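Local coordinates for Blr6230 protein (Bradyrhizobium diazoefficiens USDA 110, PDB 5NGG) that probably hydrolyses beta-lactam antibiotics as a subclass B3 metallo-beta-lactamase, using a pair of zinc ions in its active site, at residues A[55-60]-A[70-75]; A[99-104]-A[179-184]; A[129-134]-A[150-155]; A[175-180]-A[204-209]; A[222-227]-A[279-284]. All blocks are in the same frame, centred on the assembly; numbering follows the deposited sequence. Where two conformers were deposited one is given.

Contact 1. Residues A[55-60]-A[70-75]; sequences IAVYVI and DTAMPQ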
# COMPACT_ATOMS: atom_id res chain seq x y z
N ILE A 55 -2.80 0.85 -9.44
CA ILE A 55 -1.97 0.43 -8.31
C ILE A 55 -0.99 1.58 -8.04
O ILE A 55 -0.27 2.01 -8.94
CB ILE A 55 -1.19 -0.87 -8.59
CG1 ILE A 55 -2.16 -2.05 -8.74
CG2 ILE A 55 -0.19 -1.13 -7.46
CD1 ILE A 55 -1.53 -3.29 -9.31
N ALA A 56 -0.97 2.07 -6.81
CA ALA A 56 -0.12 3.21 -6.43
C ALA A 56 1.24 2.71 -5.94
O ALA A 56 1.31 1.83 -5.08
CB ALA A 56 -0.81 3.99 -5.33
N VAL A 57 2.29 3.32 -6.47
CA VAL A 57 3.69 3.05 -6.10
C VAL A 57 4.32 4.42 -5.94
O VAL A 57 3.98 5.33 -6.71
CB VAL A 57 4.41 2.23 -7.21
CG1 VAL A 57 5.87 1.98 -6.81
CG2 VAL A 57 3.68 0.91 -7.45
N TYR A 58 5.24 4.56 -4.99
CA TYR A 58 5.84 5.86 -4.73
C TYR A 58 7.35 5.74 -4.59
O TYR A 58 7.88 4.74 -4.12
CB TYR A 58 5.29 6.51 -3.46
CG TYR A 58 3.80 6.48 -3.34
CD1 TYR A 58 3.15 5.36 -2.84
CD2 TYR A 58 3.01 7.57 -3.71
CE1 TYR A 58 1.76 5.30 -2.74
CE2 TYR A 58 1.63 7.54 -3.58
CZ TYR A 58 1.01 6.40 -3.10
OH TYR A 58 -0.36 6.38 -2.99
N VAL A 59 8.03 6.80 -5.03
CA VAL A 59 9.45 7.07 -4.70
C VAL A 59 9.49 8.21 -3.68
O VAL A 59 8.81 9.23 -3.83
CB VAL A 59 10.27 7.47 -5.94
CG1 VAL A 59 11.67 7.96 -5.57
CG2 VAL A 59 10.39 6.30 -6.89
N ILE A 60 10.29 8.01 -2.65
CA ILE A 60 10.54 9.05 -1.67
C ILE A 60 12.02 9.43 -1.82
O ILE A 60 12.90 8.58 -1.65
CB ILE A 60 10.21 8.58 -0.24
CG1 ILE A 60 8.75 8.12 -0.11
CG2 ILE A 60 10.49 9.71 0.74
CD1 ILE A 60 8.48 7.28 1.11
N ASP A 70 6.29 0.14 -2.09
CA ASP A 70 5.56 -0.90 -2.82
C ASP A 70 6.07 -1.07 -4.26
O ASP A 70 6.96 -0.37 -4.74
CB ASP A 70 4.03 -0.70 -2.74
CG ASP A 70 3.48 -0.95 -1.36
OD1 ASP A 70 3.97 -1.85 -0.63
OD2 ASP A 70 2.49 -0.26 -1.01
N THR A 71 5.53 -2.11 -4.90
CA THR A 71 5.65 -2.30 -6.34
C THR A 71 4.23 -2.61 -6.88
O THR A 71 3.24 -2.22 -6.26
CB THR A 71 6.69 -3.37 -6.70
OG1 THR A 71 6.36 -4.62 -6.06
CG2 THR A 71 8.09 -2.92 -6.32
N ALA A 72 4.12 -3.26 -8.04
CA ALA A 72 2.81 -3.53 -8.64
C ALA A 72 2.72 -5.01 -8.97
O ALA A 72 3.42 -5.82 -8.36
CB ALA A 72 2.56 -2.60 -9.83
N MET A 73 1.89 -5.40 -9.94
CA MET A 73 1.78 -6.80 -10.30
C MET A 73 3.12 -7.33 -10.79
O MET A 73 3.93 -6.55 -11.30
CB MET A 73 0.73 -7.00 -11.39
CG MET A 73 -0.71 -6.77 -10.95
SD MET A 73 -1.34 -8.05 -9.85
CE MET A 73 -1.64 -9.37 -11.01
N PRO A 74 3.35 -8.64 -10.70
CA PRO A 74 4.61 -9.20 -11.17
C PRO A 74 4.97 -8.81 -12.61
O PRO A 74 6.14 -8.60 -12.92
CB PRO A 74 4.43 -10.72 -10.98
CG PRO A 74 3.50 -10.80 -9.82
CD PRO A 74 2.55 -9.65 -9.97
N GLN A 75 3.97 -8.71 -13.49
CA GLN A 75 4.19 -8.39 -14.90
C GLN A 75 4.51 -6.91 -15.16
O GLN A 75 4.89 -6.55 -16.27
CB GLN A 75 2.98 -8.83 -15.75
CG GLN A 75 1.62 -8.29 -15.30
CD GLN A 75 0.85 -9.24 -14.40
OE1 GLN A 75 1.37 -9.74 -13.41
NE2 GLN A 75 -0.40 -9.48 -14.75
O HOH W 1 1.44 -0.90 -4.65
O HOH W 2 1.71 2.06 -2.09

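Contact 2. Residues A[99-104]-A[179-184]; sequences NTHAHL and PGCTSW. With ZN (zinc ion), chain D.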
# COMPACT_ATOMS: atom_id res chain seq x y z
N ASN A 99 7.03 -1.99 2.35
CA ASN A 99 5.76 -2.59 1.94
C ASN A 99 4.64 -2.12 2.85
O ASN A 99 4.80 -2.07 4.07
CB ASN A 99 5.89 -4.12 2.01
CG ASN A 99 4.70 -4.93 1.42
OD1 ASN A 99 4.42 -6.01 1.93
ND2 ASN A 99 4.08 -4.48 0.34
N THR A 100 3.49 -1.85 2.25
CA THR A 100 2.24 -1.66 3.00
C THR A 100 1.66 -3.02 3.39
O THR A 100 1.40 -3.30 4.56
CB THR A 100 1.17 -0.89 2.20
OG1 THR A 100 1.01 -1.48 0.91
CG2 THR A 100 1.53 0.60 2.12
N HIS A 101 1.46 -3.91 2.42
CA HIS A 101 0.94 -5.25 2.75
C HIS A 101 1.29 -6.24 1.65
O HIS A 101 1.50 -5.88 0.49
CB HIS A 101 -0.56 -5.24 3.04
CG HIS A 101 -1.41 -5.12 1.82
ND1 HIS A 101 -1.92 -3.92 1.36
CD2 HIS A 101 -1.92 -6.08 1.01
CE1 HIS A 101 -2.66 -4.15 0.28
NE2 HIS A 101 -2.66 -5.44 0.03
N ALA A 102 1.34 -7.50 2.04
CA ALA A 102 1.99 -8.54 1.24
C ALA A 102 1.01 -9.31 0.34
O ALA A 102 0.83 -10.50 0.51
CB ALA A 102 2.73 -9.48 2.16
N HIS A 103 0.42 -8.63 -0.64
CA HIS A 103 -0.34 -9.23 -1.73
C HIS A 103 0.35 -8.94 -3.05
O HIS A 103 1.03 -7.92 -3.18
CB HIS A 103 -1.77 -8.69 -1.79
CG HIS A 103 -2.64 -9.09 -0.66
ND1 HIS A 103 -3.76 -8.38 -0.32
CD2 HIS A 103 -2.58 -10.15 0.19
CE1 HIS A 103 -4.36 -8.98 0.69
NE2 HIS A 103 -3.66 -10.05 1.02
N LEU A 104 0.17 -9.84 -4.01
CA LEU A 104 0.92 -9.80 -5.28
C LEU A 104 0.80 -8.50 -6.06
O LEU A 104 1.70 -8.17 -6.80
CB LEU A 104 0.56 -10.96 -6.19
CG LEU A 104 -0.69 -10.87 -7.06
CD1 LEU A 104 -0.65 -11.94 -8.15
CD2 LEU A 104 -1.94 -10.99 -6.23
N PRO A 179 -2.39 -9.77 7.63
CA PRO A 179 -2.05 -9.82 9.06
C PRO A 179 -0.97 -8.82 9.48
O PRO A 179 -0.97 -8.37 10.64
CB PRO A 179 -1.63 -11.28 9.29
CG PRO A 179 -1.26 -11.78 7.95
CD PRO A 179 -2.17 -11.08 6.98
N GLY A 180 -0.07 -8.50 8.56
CA GLY A 180 1.04 -7.59 8.82
C GLY A 180 0.92 -6.24 8.13
O GLY A 180 1.92 -5.52 8.04
N CYS A 181 -0.30 -5.87 7.72
CA CYS A 181 -0.57 -4.61 7.02
C CYS A 181 -0.03 -3.43 7.87
O CYS A 181 -0.41 -3.31 9.06
CB CYS A 181 -2.10 -4.53 6.85
SG CYS A 181 -2.81 -3.63 5.45
N THR A 182 0.84 -2.63 7.25
CA THR A 182 1.55 -1.56 7.93
C THR A 182 1.30 -0.26 7.20
O THR A 182 1.58 -0.14 6.00
CB THR A 182 3.06 -1.86 7.98
OG1 THR A 182 3.26 -3.11 8.66
CG2 THR A 182 3.83 -0.76 8.71
N SER A 183 0.78 0.72 7.91
CA SER A 183 0.60 2.07 7.41
C SER A 183 1.79 2.92 7.85
O SER A 183 2.20 2.87 9.00
CB SER A 183 -0.71 2.66 7.93
OG SER A 183 -1.83 1.91 7.46
N TRP A 184 2.36 3.68 6.91
CA TRP A 184 3.61 4.38 7.17
C TRP A 184 3.39 5.90 7.24
O TRP A 184 2.83 6.48 6.32
CB TRP A 184 4.59 4.08 6.03
CG TRP A 184 5.07 2.66 5.97
CD1 TRP A 184 4.59 1.65 5.19
CD2 TRP A 184 6.12 2.11 6.74
NE1 TRP A 184 5.29 0.51 5.42
CE2 TRP A 184 6.25 0.76 6.37
CE3 TRP A 184 6.99 2.63 7.71
CZ2 TRP A 184 7.24 -0.07 6.91
CZ3 TRP A 184 7.93 1.81 8.25
CH2 TRP A 184 8.07 0.48 7.84
ZN ZN D . -4.24 -6.44 -0.85
O HOH W 3 -4.41 -6.15 -2.68

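Contact 3. Residues A[129-134]-A[150-155]; sequences PLLEGG and VKVDRA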
# COMPACT_ATOMS: atom_id res chain seq x y z
N PRO A 129 5.97 -14.06 6.76
CA PRO A 129 5.82 -15.39 6.14
C PRO A 129 5.21 -15.36 4.74
O PRO A 129 5.55 -16.19 3.89
CB PRO A 129 4.90 -16.16 7.10
CG PRO A 129 4.97 -15.42 8.39
CD PRO A 129 5.29 -13.99 8.07
N LEU A 130 4.33 -14.39 4.51
CA LEU A 130 3.68 -14.21 3.20
C LEU A 130 4.70 -13.76 2.15
O LEU A 130 4.76 -14.29 1.04
CB LEU A 130 2.55 -13.18 3.28
CG LEU A 130 1.20 -13.58 3.86
CD1 LEU A 130 1.29 -14.09 5.28
CD2 LEU A 130 0.26 -12.38 3.78
N LEU A 131 5.50 -12.76 2.50
CA LEU A 131 6.55 -12.26 1.61
C LEU A 131 7.58 -13.34 1.30
O LEU A 131 7.99 -13.49 0.14
CB LEU A 131 7.24 -11.04 2.23
CG LEU A 131 6.33 -9.81 2.30
CD1 LEU A 131 6.87 -8.79 3.30
CD2 LEU A 131 6.21 -9.18 0.94
N GLU A 132 8.00 -14.06 2.33
CA GLU A 132 9.05 -15.05 2.18
C GLU A 132 8.56 -16.31 1.50
O GLU A 132 9.37 -17.07 0.97
CB GLU A 132 9.73 -15.30 3.52
CG GLU A 132 10.42 -14.03 4.03
CD GLU A 132 11.54 -14.22 5.03
OE1 GLU A 132 11.67 -15.31 5.61
OE2 GLU A 132 12.24 -13.21 5.25
N GLY A 133 7.26 -16.55 1.50
CA GLY A 133 6.68 -17.71 0.81
C GLY A 133 6.11 -17.40 -0.56
O GLY A 133 5.95 -18.29 -1.36
N GLY A 134 5.76 -16.14 -0.82
CA GLY A 134 5.18 -15.75 -2.10
C GLY A 134 3.77 -16.29 -2.34
O GLY A 134 3.44 -16.66 -3.48
N VAL A 150 10.49 -13.18 -1.48
CA VAL A 150 11.52 -12.20 -1.16
C VAL A 150 11.79 -12.21 0.34
O VAL A 150 10.84 -12.30 1.15
CB VAL A 150 11.07 -10.79 -1.68
CG1 VAL A 150 9.76 -10.32 -1.04
CG2 VAL A 150 12.18 -9.77 -1.57
N LYS A 151 13.07 -12.09 0.70
CA LYS A 151 13.46 -12.06 2.11
C LYS A 151 13.25 -10.68 2.72
O LYS A 151 13.52 -9.65 2.08
CB LYS A 151 14.91 -12.50 2.26
CG LYS A 151 15.08 -13.95 1.84
CD LYS A 151 16.45 -14.50 2.15
CE LYS A 151 16.44 -16.02 2.11
NZ LYS A 151 15.86 -16.61 3.35
N VAL A 152 12.77 -10.67 3.96
CA VAL A 152 12.55 -9.44 4.69
C VAL A 152 13.81 -9.17 5.51
O VAL A 152 14.24 -10.01 6.32
CB VAL A 152 11.30 -9.56 5.59
CG1 VAL A 152 11.16 -8.34 6.50
CG2 VAL A 152 10.05 -9.76 4.75
N ASP A 153 14.38 -7.99 5.33
CA ASP A 153 15.59 -7.60 6.06
C ASP A 153 15.30 -7.00 7.44
O ASP A 153 16.12 -7.13 8.35
CB ASP A 153 16.42 -6.66 5.22
CG ASP A 153 16.86 -7.30 3.94
OD1 ASP A 153 17.77 -8.14 4.00
OD2 ASP A 153 16.27 -7.00 2.88
N ARG A 154 14.16 -6.32 7.58
CA ARG A 154 13.75 -5.76 8.85
C ARG A 154 12.23 -5.92 8.97
O ARG A 154 11.48 -5.43 8.12
CB ARG A 154 14.12 -4.29 8.96
CG ARG A 154 13.75 -3.70 10.31
CD ARG A 154 14.24 -2.30 10.43
NE ARG A 154 13.69 -1.65 11.61
CZ ARG A 154 13.78 -0.35 11.88
NH1 ARG A 154 14.40 0.47 11.05
NH2 ARG A 154 13.22 0.12 12.98
N ALA A 155 11.81 -6.60 10.05
CA ALA A 155 10.41 -6.82 10.36
C ALA A 155 10.00 -5.77 11.39
O ALA A 155 10.63 -5.65 12.43
CB ALA A 155 10.21 -8.24 10.90
O HOH W 4 12.96 -16.71 3.40
O HOH W 5 14.70 -12.90 6.38

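Contact 4. Residues A[175-180]-A[204-209]; sequences PGHSPG and TVALNR. With ZN (zinc ion), chain D; ACT (acetate ion), chain F.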
# COMPACT_ATOMS: atom_id res chain seq x y z
N PRO A 175 -3.55 -4.02 10.90
CA PRO A 175 -3.92 -5.30 10.31
C PRO A 175 -5.39 -5.42 9.93
O PRO A 175 -6.22 -4.61 10.33
CB PRO A 175 -3.58 -6.30 11.42
CG PRO A 175 -3.80 -5.52 12.68
CD PRO A 175 -3.23 -4.16 12.33
N GLY A 176 -5.68 -6.45 9.15
CA GLY A 176 -7.04 -6.79 8.71
C GLY A 176 -6.97 -7.23 7.27
O GLY A 176 -7.12 -8.41 6.95
N HIS A 177 -6.67 -6.29 6.38
CA HIS A 177 -6.57 -6.63 4.97
C HIS A 177 -5.44 -7.68 4.76
O HIS A 177 -5.55 -8.54 3.87
CB HIS A 177 -6.36 -5.35 4.14
CG HIS A 177 -6.27 -5.60 2.67
ND1 HIS A 177 -7.36 -5.72 1.85
CD2 HIS A 177 -5.19 -5.79 1.90
CE1 HIS A 177 -6.94 -5.94 0.61
NE2 HIS A 177 -5.63 -6.01 0.61
N SER A 178 -4.36 -7.58 5.54
CA SER A 178 -3.39 -8.66 5.70
C SER A 178 -2.99 -8.67 7.17
O SER A 178 -3.18 -7.67 7.87
CB SER A 178 -2.17 -8.46 4.79
OG SER A 178 -1.32 -7.44 5.31
N PRO A 179 -2.39 -9.77 7.63
CA PRO A 179 -2.05 -9.82 9.06
C PRO A 179 -0.97 -8.82 9.48
O PRO A 179 -0.97 -8.37 10.64
CB PRO A 179 -1.63 -11.28 9.29
CG PRO A 179 -1.26 -11.78 7.95
CD PRO A 179 -2.17 -11.08 6.98
N GLY A 180 -0.07 -8.50 8.56
CA GLY A 180 1.04 -7.59 8.82
C GLY A 180 0.92 -6.24 8.13
O GLY A 180 1.92 -5.52 8.04
N THR A 204 -9.79 -2.76 2.82
CA THR A 204 -10.87 -3.39 2.08
C THR A 204 -10.98 -4.87 2.46
O THR A 204 -9.99 -5.49 2.86
CB THR A 204 -10.64 -3.30 0.57
OG1 THR A 204 -9.45 -4.00 0.27
CG2 THR A 204 -10.56 -1.84 0.08
N VAL A 205 -12.18 -5.45 2.32
CA VAL A 205 -12.36 -6.88 2.50
C VAL A 205 -11.77 -7.67 1.33
O VAL A 205 -11.07 -8.67 1.53
CB VAL A 205 -13.84 -7.22 2.73
CG1 VAL A 205 -14.05 -8.72 2.77
CG2 VAL A 205 -14.31 -6.61 4.05
N ALA A 206 -12.06 -7.22 0.11
CA ALA A 206 -11.48 -7.77 -1.12
C ALA A 206 -11.66 -9.29 -1.13
O ALA A 206 -12.81 -9.74 -1.01
CB ALA A 206 -10.03 -7.29 -1.26
N LEU A 207 -10.60 -10.09 -1.27
CA LEU A 207 -10.70 -11.54 -1.38
C LEU A 207 -10.71 -12.25 -0.03
O LEU A 207 -10.78 -13.47 0.00
CB LEU A 207 -9.55 -12.10 -2.24
CG LEU A 207 -9.50 -11.61 -3.67
CD1 LEU A 207 -8.30 -12.26 -4.33
CD2 LEU A 207 -10.80 -11.92 -4.43
N ASN A 208 -10.60 -11.53 1.08
CA ASN A 208 -10.49 -12.20 2.37
C ASN A 208 -11.79 -12.85 2.84
O ASN A 208 -12.88 -12.35 2.61
CB ASN A 208 -10.01 -11.22 3.43
CG ASN A 208 -8.57 -10.81 3.22
OD1 ASN A 208 -7.74 -11.59 2.70
ND2 ASN A 208 -8.24 -9.62 3.66
N ARG A 209 -11.62 -13.99 3.51
CA ARG A 209 -12.72 -14.69 4.18
C ARG A 209 -12.72 -14.24 5.64
O ARG A 209 -11.70 -14.34 6.33
CB ARG A 209 -12.51 -16.19 4.08
CG ARG A 209 -12.50 -16.71 2.65
CD ARG A 209 -12.60 -18.24 2.58
NE ARG A 209 -11.54 -18.85 3.38
CZ ARG A 209 -10.28 -19.08 2.98
NH1 ARG A 209 -9.92 -18.90 1.71
NH2 ARG A 209 -9.39 -19.55 3.85
ZN ZN D . -4.24 -6.44 -0.85
C ACT F . -6.55 -3.66 -1.81
O ACT F . -7.28 -3.06 -1.01
OXT ACT F . -5.30 -3.61 -1.74
CH3 ACT F . -7.24 -4.44 -2.89
O HOH W 6 -4.91 -11.18 3.31
O HOH W 3 -4.41 -6.15 -2.68

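Contact 5. Residues A[222-227]-A[279-284]; sequences DYRATF and DFDKQL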
# COMPACT_ATOMS: atom_id res chain seq x y z
N ASP A 222 -9.00 -7.52 13.94
CA ASP A 222 -7.98 -6.66 13.34
C ASP A 222 -8.63 -5.52 12.51
O ASP A 222 -8.27 -4.35 12.68
CB ASP A 222 -6.99 -7.49 12.53
CG ASP A 222 -5.97 -8.25 13.37
OD1 ASP A 222 -5.83 -8.03 14.61
OD2 ASP A 222 -5.23 -9.04 12.74
N TYR A 223 -9.55 -5.86 11.62
CA TYR A 223 -10.21 -4.83 10.79
C TYR A 223 -10.85 -3.75 11.63
O TYR A 223 -10.72 -2.57 11.40
CB TYR A 223 -11.27 -5.44 9.91
CG TYR A 223 -10.82 -5.94 8.54
CD1 TYR A 223 -10.61 -5.06 7.47
CD2 TYR A 223 -10.69 -7.30 8.28
CE1 TYR A 223 -10.26 -5.53 6.21
CE2 TYR A 223 -10.35 -7.78 7.02
CZ TYR A 223 -10.13 -6.89 6.00
OH TYR A 223 -9.85 -7.42 4.76
N ARG A 224 -11.62 -4.15 12.64
CA ARG A 224 -12.34 -3.15 13.46
C ARG A 224 -11.39 -2.32 14.34
O ARG A 224 -11.62 -1.12 14.53
CB ARG A 224 -13.48 -3.80 14.26
CG ARG A 224 -14.68 -4.23 13.40
CD ARG A 224 -15.56 -5.19 14.17
NE ARG A 224 -16.84 -5.52 13.55
CZ ARG A 224 -17.53 -4.78 12.69
NH1 ARG A 224 -17.09 -3.60 12.29
NH2 ARG A 224 -18.69 -5.23 12.22
N ALA A 225 -10.29 -2.91 14.80
CA ALA A 225 -9.25 -2.12 15.49
C ALA A 225 -8.64 -1.09 14.52
O ALA A 225 -8.44 0.08 14.86
CB ALA A 225 -8.16 -3.01 16.06
N THR A 226 -8.42 -1.51 13.28
CA THR A 226 -7.84 -0.62 12.27
C THR A 226 -8.75 0.54 11.85
O THR A 226 -8.28 1.68 11.72
CB THR A 226 -7.38 -1.48 11.08
OG1 THR A 226 -6.23 -2.20 11.51
CG2 THR A 226 -7.06 -0.63 9.85
N PHE A 227 -10.05 0.28 11.68
CA PHE A 227 -10.95 1.39 11.32
C PHE A 227 -10.95 2.46 12.41
O PHE A 227 -10.90 3.66 12.15
CB PHE A 227 -12.39 0.92 11.08
CG PHE A 227 -12.54 -0.17 10.06
CD1 PHE A 227 -11.79 -0.20 8.89
CD2 PHE A 227 -13.47 -1.18 10.27
CE1 PHE A 227 -11.97 -1.23 7.97
CE2 PHE A 227 -13.65 -2.21 9.36
CZ PHE A 227 -12.91 -2.22 8.20
N ASP A 279 -18.75 -0.73 4.58
CA ASP A 279 -18.65 -1.84 3.64
C ASP A 279 -18.27 -3.14 4.37
O ASP A 279 -18.75 -4.21 4.00
CB ASP A 279 -17.66 -1.58 2.50
CG ASP A 279 -17.80 -2.62 1.40
OD1 ASP A 279 -18.90 -2.74 0.80
OD2 ASP A 279 -16.83 -3.37 1.15
N PHE A 280 -17.41 -3.04 5.39
CA PHE A 280 -17.03 -4.21 6.17
C PHE A 280 -18.28 -4.88 6.78
O PHE A 280 -18.47 -6.10 6.68
CB PHE A 280 -16.06 -3.84 7.29
CG PHE A 280 -15.60 -5.01 8.08
CD1 PHE A 280 -14.52 -5.78 7.65
CD2 PHE A 280 -16.28 -5.39 9.24
CE1 PHE A 280 -14.14 -6.91 8.36
CE2 PHE A 280 -15.89 -6.51 9.94
CZ PHE A 280 -14.81 -7.26 9.52
N ASP A 281 -19.14 -4.09 7.39
CA ASP A 281 -20.36 -4.62 7.96
C ASP A 281 -21.21 -5.34 6.89
O ASP A 281 -21.79 -6.41 7.16
CB ASP A 281 -21.20 -3.52 8.58
CG ASP A 281 -20.60 -2.95 9.86
OD1 ASP A 281 -19.67 -3.54 10.42
OD2 ASP A 281 -21.06 -1.87 10.29
N LYS A 282 -21.33 -4.75 5.71
CA LYS A 282 -22.06 -5.38 4.59
C LYS A 282 -21.45 -6.73 4.20
O LYS A 282 -22.15 -7.73 4.02
CB LYS A 282 -22.07 -4.44 3.37
CG LYS A 282 -22.80 -4.99 2.14
CD LYS A 282 -22.65 -4.06 0.94
CE LYS A 282 -22.88 -4.80 -0.37
NZ LYS A 282 -22.53 -3.98 -1.57
N GLN A 283 -20.13 -6.74 4.03
CA GLN A 283 -19.45 -7.98 3.65
C GLN A 283 -19.51 -9.05 4.73
O GLN A 283 -19.67 -10.23 4.39
CB GLN A 283 -17.99 -7.74 3.27
CG GLN A 283 -17.78 -6.74 2.15
CD GLN A 283 -18.65 -7.00 0.94
OE1 GLN A 283 -18.81 -8.14 0.50
NE2 GLN A 283 -19.21 -5.94 0.38
N LEU A 284 -19.36 -8.66 5.99
CA LEU A 284 -19.49 -9.64 7.08
C LEU A 284 -20.86 -10.29 7.10
O LEU A 284 -20.99 -11.51 7.24
CB LEU A 284 -19.18 -8.97 8.42
CG LEU A 284 -19.20 -9.86 9.64
CD1 LEU A 284 -18.15 -10.95 9.54
CD2 LEU A 284 -19.00 -9.03 10.92

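Contact 1. Residues A[55-60]-A[70-75]
Ile55 makes most of the apolar contact, resting on Ala72 and Met73. Its CG2, anti to the backbone N, lies 3.9 Å from Ala72 CB, while CD1, on the other branch, reaches Met73 CG at 3.9 Å, the two longer side chains crossing at about a right angle. Val57 presses its methyls on backbone oxygens: CG1 sits 3.3 Å from Asp70 O and CG2 3.4 Å from Thr71 O. Asp70 O, buried here, has no hydrogen-bonding partner in the model.

The antiparallel strands 58-62 and 65-69 pair through backbone bonds such as that of Tyr58 with Met69. Beyond that pairing, residues 70-75 lead toward helix 77-86 in the N-terminal half of the metallo-beta-lactamase fold, and no direct hydrogen bond joins them to 55-60.

Ala56 O receives two waters: one also donates to Thr71 O, 2.8 Å from each oxygen, and the other donates to Asp70 OD2 at 2.7 Å from that atom. The carboxylate of Asp70 has further partners in Thr100 OG1, at OD2, and Asn99 ND2, at OD1, which tie it to the loop of the zinc-binding histidines. Ile55 also packs on the zinc ligands Asp105, His106 and His242.

Contact 2. Residues A[99-104]-A[179-184]
The zinc-binding loop that begins the His-X-His-X-Asp-His motif runs here against the start of strand 182-190, from Asn99 beside Trp184 to His101 beside Cys181. Trp184 NE1 donates to Asn99 O over 3.0 Å in an almost straight bond (179°). The oxygen lies in the plane of the indole, whereas the N-H comes in from above the plane of the carbonyl. One indole face carries Thr182 CG2, 3.7 Å above it and toward the rim.

Thr182 N donates to Thr100 O at 2.8 Å, and CA-H...O contacts flank this bond: Cys181 CA to Thr100 O and Thr100 CA to Thr182 O. The contact thereby joins the two sheets of the metallo-beta-lactamase sandwich, since residues 99-104 follow strand 94-98 of one and strand 182-190 belongs to the other.

Cys181 SG, in a disulfide with Cys201, lies 3.7 Å from His101 CB and oblique to the imidazole. His101 NE2 and His103 ND1 each bind zinc at 2.1 Å, with a water and His177 completing the site. Cys201 O is the partner of His101 ND1, and Asn99 ND2, also held by Asp70, gives a hydrogen bond to His101 O at 2.9 Å.

Contact 3. Residues A[129-134]-A[150-155]
Leu131 laps over Val152, its CD1 set 3.6 Å from Val152 CG2 where the two side chains cross at about a right angle. CG2 of this valine is the branch anti to its carbonyl carbon, beside the backbone N, and it also lies near Leu131 CB. That same CB approaches Val150 CG1 more loosely, at 4.2 Å.

The backbone meets alongside: Val150 N donates to Leu131 O at 3.0 Å. One residue on, Glu132 reaches across. Its CG, anti to the carbonyl carbon, passes 3.4 Å from Val150 O; beyond it the extended chain carries the carboxylate to the next peptide. Val152 N gives Glu132 OE2 a nearly straight hydrogen bond (2.9 Å, 177°) on the anti lone pair, the one turned away from OE1. A water donating to both OE2 and Val152 O adds a second link from this oxygen. Between Glu132 OE1 and Lys151 NZ there is no direct salt bridge, and a water link between them, weak on the glutamate side, is doubtful because it rests on one of two conformers of Lys151.

Inward, Leu131 and Val150 also pack on Phe110 of helix 110-117, and Val152 on Leu121. The end of helix 128-133 is thus fastened to the residues leading into the edge strand 154-156, within the beta-alpha-beta unit of strand 120-124, helix 128-133 and parallel strand 154-156.

Contact 4. Residues A[175-180]-A[204-209]
The zinc site bound by three histidines draws its third one, His177, from this loop, and the loop 204-209 holds its ring through Thr204. His177 CG is anti to the backbone N (chi1 -179°), and the side chain lies side by side with Thr204, pointing the same way. Its ND1 donates to Thr204 O over 2.8 Å at 173°, with the oxygen in the ring plane. At its other nitrogen, NE2 binds zinc at 2.1 Å; His101, His103 and a water are the remaining ligands. Ala206 CB lies near the ring plane at the edge, 3.9 Å from His177 CE1, carried there by a type II' turn from Val205 to Asn208.

A second bond secures the backbone of the same histidine: Asn208 ND2 donates to His177 O at 2.9 Å. That oxygen is in the plane of the amide, though the N-H comes from above the carbonyl plane. One water donates to both His177 O and Asn208 OD1, and OD1 is also bonded to Tyr136 OH.

Thr204 OG1 donates to one acetate oxygen at 2.7 Å, and Ser202 OG is hydrogen-bonded to the same ion, which also lies near His177 CE1. With its proton on ND1, bonded to Thr204 O, the ring has NE2 for zinc; the carbonyl may make NE2 a stronger ligand. The acetate, likely from the crystallisation liquor, hints that the threonine hydroxyl can hold one oxygen of an anion lying next to the metal.

Contact 5. Residues A[222-227]-A[279-284]
Phe280 is the centre of this helix pair, set among Tyr223, Phe227 and Arg224. Its CG is anti to the backbone N, which sets CG out toward helix 219-232. Against Tyr223 the ring lies obliquely, centroids 5.0 Å apart, with Phe280 CE1 3.5 Å from Tyr223 CG over one face of the phenol. Phe227 comes in as an offset edge-to-face partner, turning its edge to the Phe280 face with the planes at 67°; Phe227 CE2 also touches Phe280 CB at 3.6 Å.

Arg224 lies against the Phe280 ring, crossing it at about a right angle. Its chain is extended from CG to NE, and Phe280 CE2 sits 3.6 Å above the centre of the guanidinium, so the ring offers its edge to the flat ion. In the conformer given, Asp281 OD1 lies instead near the guanidinium plane, in a salt bridge of 2.7 Å to Arg224 NH2, with a weak second bond from NH1.

Both segments belong to longer helices, 219-232 and 268-291; the axes of 222-227 and 279-284 run nearly antiparallel (166°) and come within 11.8 Å. On the inner side Tyr223 OH bonds to Thr204 O, and Phe280 packs on Val205, which joins the pair to the loop 204-209 next to the zinc site.

How the contacts relate
Contacts 1, 2 and 4 are buried, contacts 3 and 5 only partly so. Contact 1 touches contact 2 through Asp70, joining two loops that leave neighbouring strands of one sheet. Contacts 2 and 4 share Pro179 and Gly180 and the same zinc, whose three histidines they supply, so metal bonds are peculiar to this pair. Contact 3 lies farther out, touching contact 2 where Leu131 meets Ala102; it combines direct bonds with water bridges, whereas contact 1 has only water-bridged polar links. Contact 5 is the most peripheral, its centre about 18 Å from the centre of the chain, and pairs aromatic packing with a salt bridge; Tyr223 and Thr226 link it to contact 4.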